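Local coordinates for histidine triad (HIT) protein (Marinobacter aquaeolei, PDB 3OHE), which belongs to the histidine triad family, probably acting as a nucleotide hydrolase or transferase, and can bind calcium ions, at the interface of chains A and B. Coordinates in Å, arbitrary orientation; residue numbers count along the deposited sequence, not the author numbering. Chains: chain A/B, Histidine triad (HIT) protein.

Contact 1: the interface of chains A and B. Residues chain A 80-83, 109; chain B 80-83, 109.
A:Val80 and B:Ala82 pair across the two-fold axis in an antiparallel beta bridge, the dimer-forming edge-to-edge strand pairing familiar from histidine triad (HIT) proteins. Strand 77-82 of each chain runs against its copy, with A:Ala81 facing B:Ala81 beside the two-fold axis.

Backbone hydrogen bonds hold the two strands in register. A:Val80 N donates to B:Ala82 O at 3.0 Å, and B:Ala82 N returns a bond to A:Val80 O at 2.9 Å. The exchanged pair repeats this pattern: A:Ala82 N reaches B:Val80 O at 2.9 Å, while B:Val80 N donates to A:Ala82 O.

Apolar packing is concentrated on the side that carries the Ala81 methyls. The two Ala81 CB atoms meet tip to tip at 3.7 Å, a distance that small side chains at this position permit. Further out, each Leu83 touches both tryptophans. In A:Leu83, CG is anti to the carbonyl carbon (chi1 -56°), and the branch then divides its methyls: CD1 sits over the centre of its own A:Trp109 ring, 3.6 Å above the plane, whereas CD2 points across the dimer to the edge of B:Trp109, lying in the plane of that ring 3.8 Å from CH2. B:Leu83 CD2 approaches A:Trp109 CH2 in a similar but looser contact, at 4.0 Å. The indoles meet at a corner of their six-membered rings, CZ3 of A:Trp109 lying 4.0 Å from CZ3 of B:Trp109.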
# COMPACT_ATOMS: atom_id res chain seq x y z
N VAL A 80 4.47 2.27 0.20
CA VAL A 80 3.70 1.72 1.30
C VAL A 80 2.73 0.72 0.72
O VAL A 80 2.06 0.99 -0.29
CB VAL A 80 2.97 2.83 2.09
CG1 VAL A 80 2.17 2.25 3.28
CG2 VAL A 80 3.99 3.85 2.65
N ALA A 81 2.65 -0.47 1.32
CA ALA A 81 1.85 -1.55 0.72
C ALA A 81 1.39 -2.57 1.74
O ALA A 81 2.13 -2.92 2.66
CB ALA A 81 2.62 -2.29 -0.41
N ALA A 82 0.18 -3.10 1.53
CA ALA A 82 -0.34 -4.26 2.26
C ALA A 82 -0.63 -5.29 1.15
O ALA A 82 -1.52 -5.08 0.33
CB ALA A 82 -1.63 -3.88 3.05
N LEU A 83 0.16 -6.37 1.11
CA LEU A 83 0.12 -7.38 0.06
C LEU A 83 -0.37 -8.71 0.71
O LEU A 83 -1.56 -9.02 0.64
CB LEU A 83 1.49 -7.46 -0.62
CG LEU A 83 2.00 -6.15 -1.19
CD1 LEU A 83 3.40 -6.32 -1.74
CD2 LEU A 83 1.04 -5.55 -2.22
N TRP A 109 9.92 -5.95 -4.43
CA TRP A 109 9.66 -7.35 -4.01
C TRP A 109 10.05 -8.41 -5.07
O TRP A 109 9.40 -8.46 -6.11
CB TRP A 109 8.18 -7.53 -3.61
CG TRP A 109 7.70 -6.58 -2.56
CD1 TRP A 109 7.87 -6.68 -1.20
CD2 TRP A 109 6.96 -5.38 -2.77
NE1 TRP A 109 7.30 -5.61 -0.57
CE2 TRP A 109 6.72 -4.80 -1.51
CE3 TRP A 109 6.46 -4.74 -3.91
CZ2 TRP A 109 6.03 -3.61 -1.36
CZ3 TRP A 109 5.75 -3.57 -3.75
CH2 TRP A 109 5.56 -3.01 -2.49
N VAL B 80 -3.03 -3.61 -1.75
CA VAL B 80 -3.30 -2.17 -1.70
C VAL B 80 -1.93 -1.51 -1.59
O VAL B 80 -1.11 -1.93 -0.76
CB VAL B 80 -4.22 -1.77 -0.54
CG1 VAL B 80 -4.46 -0.30 -0.53
CG2 VAL B 80 -5.56 -2.50 -0.68
N ALA B 81 -1.66 -0.46 -2.36
CA ALA B 81 -0.32 0.17 -2.30
C ALA B 81 -0.34 1.59 -2.84
O ALA B 81 -1.06 1.90 -3.79
CB ALA B 81 0.69 -0.64 -3.13
N ALA B 82 0.55 2.41 -2.27
CA ALA B 82 0.91 3.70 -2.84
C ALA B 82 2.41 3.63 -3.13
O ALA B 82 3.21 3.51 -2.21
CB ALA B 82 0.59 4.81 -1.83
N LEU B 83 2.74 3.68 -4.42
CA LEU B 83 4.13 3.47 -4.89
C LEU B 83 4.61 4.80 -5.49
O LEU B 83 5.27 5.61 -4.81
CB LEU B 83 4.19 2.26 -5.84
CG LEU B 83 3.66 0.94 -5.26
CD1 LEU B 83 3.69 -0.15 -6.31
CD2 LEU B 83 4.42 0.51 -3.98
N TRP B 109 2.87 -5.33 -10.17
CA TRP B 109 3.42 -4.14 -10.84
C TRP B 109 4.70 -4.53 -11.60
O TRP B 109 5.57 -5.24 -11.08
CB TRP B 109 3.71 -3.00 -9.84
CG TRP B 109 2.51 -2.58 -9.09
CD1 TRP B 109 1.53 -1.79 -9.53
CD2 TRP B 109 2.16 -3.01 -7.78
NE1 TRP B 109 0.54 -1.68 -8.56
CE2 TRP B 109 0.93 -2.40 -7.46
CE3 TRP B 109 2.80 -3.78 -6.81
CZ2 TRP B 109 0.31 -2.59 -6.25
CZ3 TRP B 109 2.18 -3.96 -5.60
CH2 TRP B 109 0.95 -3.39 -5.33

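Contact 2: the interface of chains A and B. Residues chain A 46, 82-85; chain B 77-79, 97, 104.
A:Asn85 lies over one face of the B:Trp104 indole, near the rim of its six-membered ring, with CB 3.6 Å from CH2 and the amide plane tilted 31° from the ring. The same amide stands almost upright, at 85°, to the guanidinium of B:Arg97. At the edge of that guanidinium, in its plane, lie B:Asn79 OD1 and the backbone N of B:Trp104; NH1 donates to the former at 2.9 Å.

B:Asn79 links this group to the partner chain. Its ND2 donates to A:Asn85 OD1 at 2.9 Å, near the plane of its own amide, and also to B:Met78 O at 2.9 Å, from above that carbonyl's plane. With OD1 engaged by B:Arg97, both ends of the amide are tied and its rotation is fixed. An alanine here would probably leave A:Asn85 OD1 without its cross-chain donor and B:Arg97 NH1 without this acceptor, setting both groups freer to turn.

At the other end of the patch, B:Lys77 bends at chi2 (68°) and again at chi4, bringing its terminal amine, NZ, against the loop that follows the chain A strand. B:Lys77 NZ donates to the backbone carbonyl of A:Leu83, 2.8 Å from O, and also to B:Met78 O. A salt bridge joins B:Lys77 NZ to the A:Glu46 carboxylate, 3.1 Å from OE2, although its hydrogen bonds to both carboxylate oxygens are weak. The neighbouring positive charge would be expected to favour an ionised carboxylate. A:Glu46 OE2 also accepts the backbone N of selenomethionine B:Met78 at 2.9 Å, on its syn side but out of the carboxylate plane. A water joins A:Glu46 OE1 to B:Met78 O and approaches A:Ala82 O to 2.8 Å.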
# COMPACT_ATOMS: atom_id res chain seq x y z
N GLU A 46 -6.79 -8.12 6.20
CA GLU A 46 -6.92 -6.93 5.40
C GLU A 46 -7.11 -5.71 6.30
O GLU A 46 -7.72 -5.82 7.36
CB GLU A 46 -8.16 -7.01 4.49
CG GLU A 46 -8.22 -8.24 3.59
CD GLU A 46 -7.20 -8.21 2.45
OE1 GLU A 46 -6.46 -7.19 2.26
OE2 GLU A 46 -7.15 -9.24 1.70
N ALA A 82 0.18 -3.10 1.53
CA ALA A 82 -0.34 -4.26 2.26
C ALA A 82 -0.63 -5.29 1.15
O ALA A 82 -1.52 -5.08 0.33
CB ALA A 82 -1.63 -3.88 3.05
N LEU A 83 0.16 -6.37 1.11
CA LEU A 83 0.12 -7.38 0.06
C LEU A 83 -0.37 -8.71 0.71
O LEU A 83 -1.56 -9.02 0.64
CB LEU A 83 1.49 -7.46 -0.62
CG LEU A 83 2.00 -6.15 -1.19
CD1 LEU A 83 3.40 -6.32 -1.74
CD2 LEU A 83 1.04 -5.55 -2.22
N GLY A 84 0.53 -9.48 1.31
CA GLY A 84 0.11 -10.63 2.10
C GLY A 84 -0.39 -11.83 1.32
O GLY A 84 -1.22 -12.57 1.83
N ASN A 85 0.13 -12.05 0.10
CA ASN A 85 -0.37 -13.17 -0.68
C ASN A 85 -0.01 -14.51 -0.05
O ASN A 85 -0.80 -15.46 -0.17
CB ASN A 85 0.14 -13.09 -2.09
CG ASN A 85 -0.39 -11.87 -2.82
OD1 ASN A 85 -1.47 -11.38 -2.50
ND2 ASN A 85 0.36 -11.40 -3.80
N LYS B 77 -7.59 -12.40 -2.05
CA LYS B 77 -6.74 -11.50 -1.24
C LYS B 77 -6.66 -10.15 -1.94
O LYS B 77 -6.59 -10.12 -3.16
CB LYS B 77 -5.34 -12.08 -1.11
CG LYS B 77 -4.39 -11.34 -0.15
CD LYS B 77 -4.83 -11.49 1.32
CE LYS B 77 -3.99 -10.58 2.25
NZ LYS B 77 -4.08 -9.11 1.81
N MSE B 78 -6.69 -9.06 -1.18
CA MSE B 78 -6.40 -7.74 -1.76
C MSE B 78 -4.94 -7.38 -1.69
O MSE B 78 -4.23 -7.77 -0.76
CB MSE B 78 -7.15 -6.60 -1.06
CG MSE B 78 -8.64 -6.69 -1.16
SE MSE B 78 -9.28 -6.50 -3.00
CE MSE B 78 -8.71 -4.71 -3.45
N ASN B 79 -4.53 -6.57 -2.66
CA ASN B 79 -3.23 -5.88 -2.58
C ASN B 79 -3.53 -4.39 -2.71
O ASN B 79 -4.20 -3.96 -3.66
CB ASN B 79 -2.31 -6.34 -3.72
CG ASN B 79 -1.78 -7.77 -3.63
OD1 ASN B 79 -1.08 -8.18 -4.55
ND2 ASN B 79 -2.06 -8.54 -2.55
N ARG B 97 -6.65 -10.21 -6.00
CA ARG B 97 -5.84 -11.36 -6.32
C ARG B 97 -6.60 -12.65 -6.09
O ARG B 97 -7.45 -12.77 -5.19
CB ARG B 97 -4.54 -11.38 -5.48
CG ARG B 97 -3.72 -10.09 -5.55
CD ARG B 97 -3.27 -9.75 -6.99
NE ARG B 97 -2.47 -10.80 -7.62
CZ ARG B 97 -1.16 -10.93 -7.48
NH1 ARG B 97 -0.48 -10.08 -6.72
NH2 ARG B 97 -0.53 -11.89 -8.12
N TRP B 104 1.08 -14.68 -9.59
CA TRP B 104 0.91 -15.15 -8.22
C TRP B 104 2.14 -15.99 -7.81
O TRP B 104 2.58 -16.81 -8.60
CB TRP B 104 -0.32 -16.04 -8.12
CG TRP B 104 -0.57 -16.58 -6.77
CD1 TRP B 104 -0.13 -17.78 -6.27
CD2 TRP B 104 -1.27 -15.94 -5.69
NE1 TRP B 104 -0.54 -17.93 -4.98
CE2 TRP B 104 -1.22 -16.82 -4.58
CE3 TRP B 104 -1.94 -14.72 -5.55
CZ2 TRP B 104 -1.83 -16.52 -3.38
CZ3 TRP B 104 -2.54 -14.42 -4.38
CH2 TRP B 104 -2.47 -15.32 -3.28
O HOH W 1 -4.12 -5.57 1.37

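Contact 1 and contact 2 have their C-alpha centres about 9 Å apart and share A:Ala82 and A:Leu83, the end of strand 77-82 and the first residue after it. Contact 1 sits on the two-fold axis, where apolar packing accompanies strand pairing; contact 2 continues outward along the same strand of chain B, where polar and charged groups meet the loop after the chain A strand and A:Glu46 from a separate loop. Because symmetry repeats contact 2 with the chains exchanged, the central pairing is flanked on both sides. This continuous arrangement resembles the dimers of related HIT proteins and suggests a biological dimer.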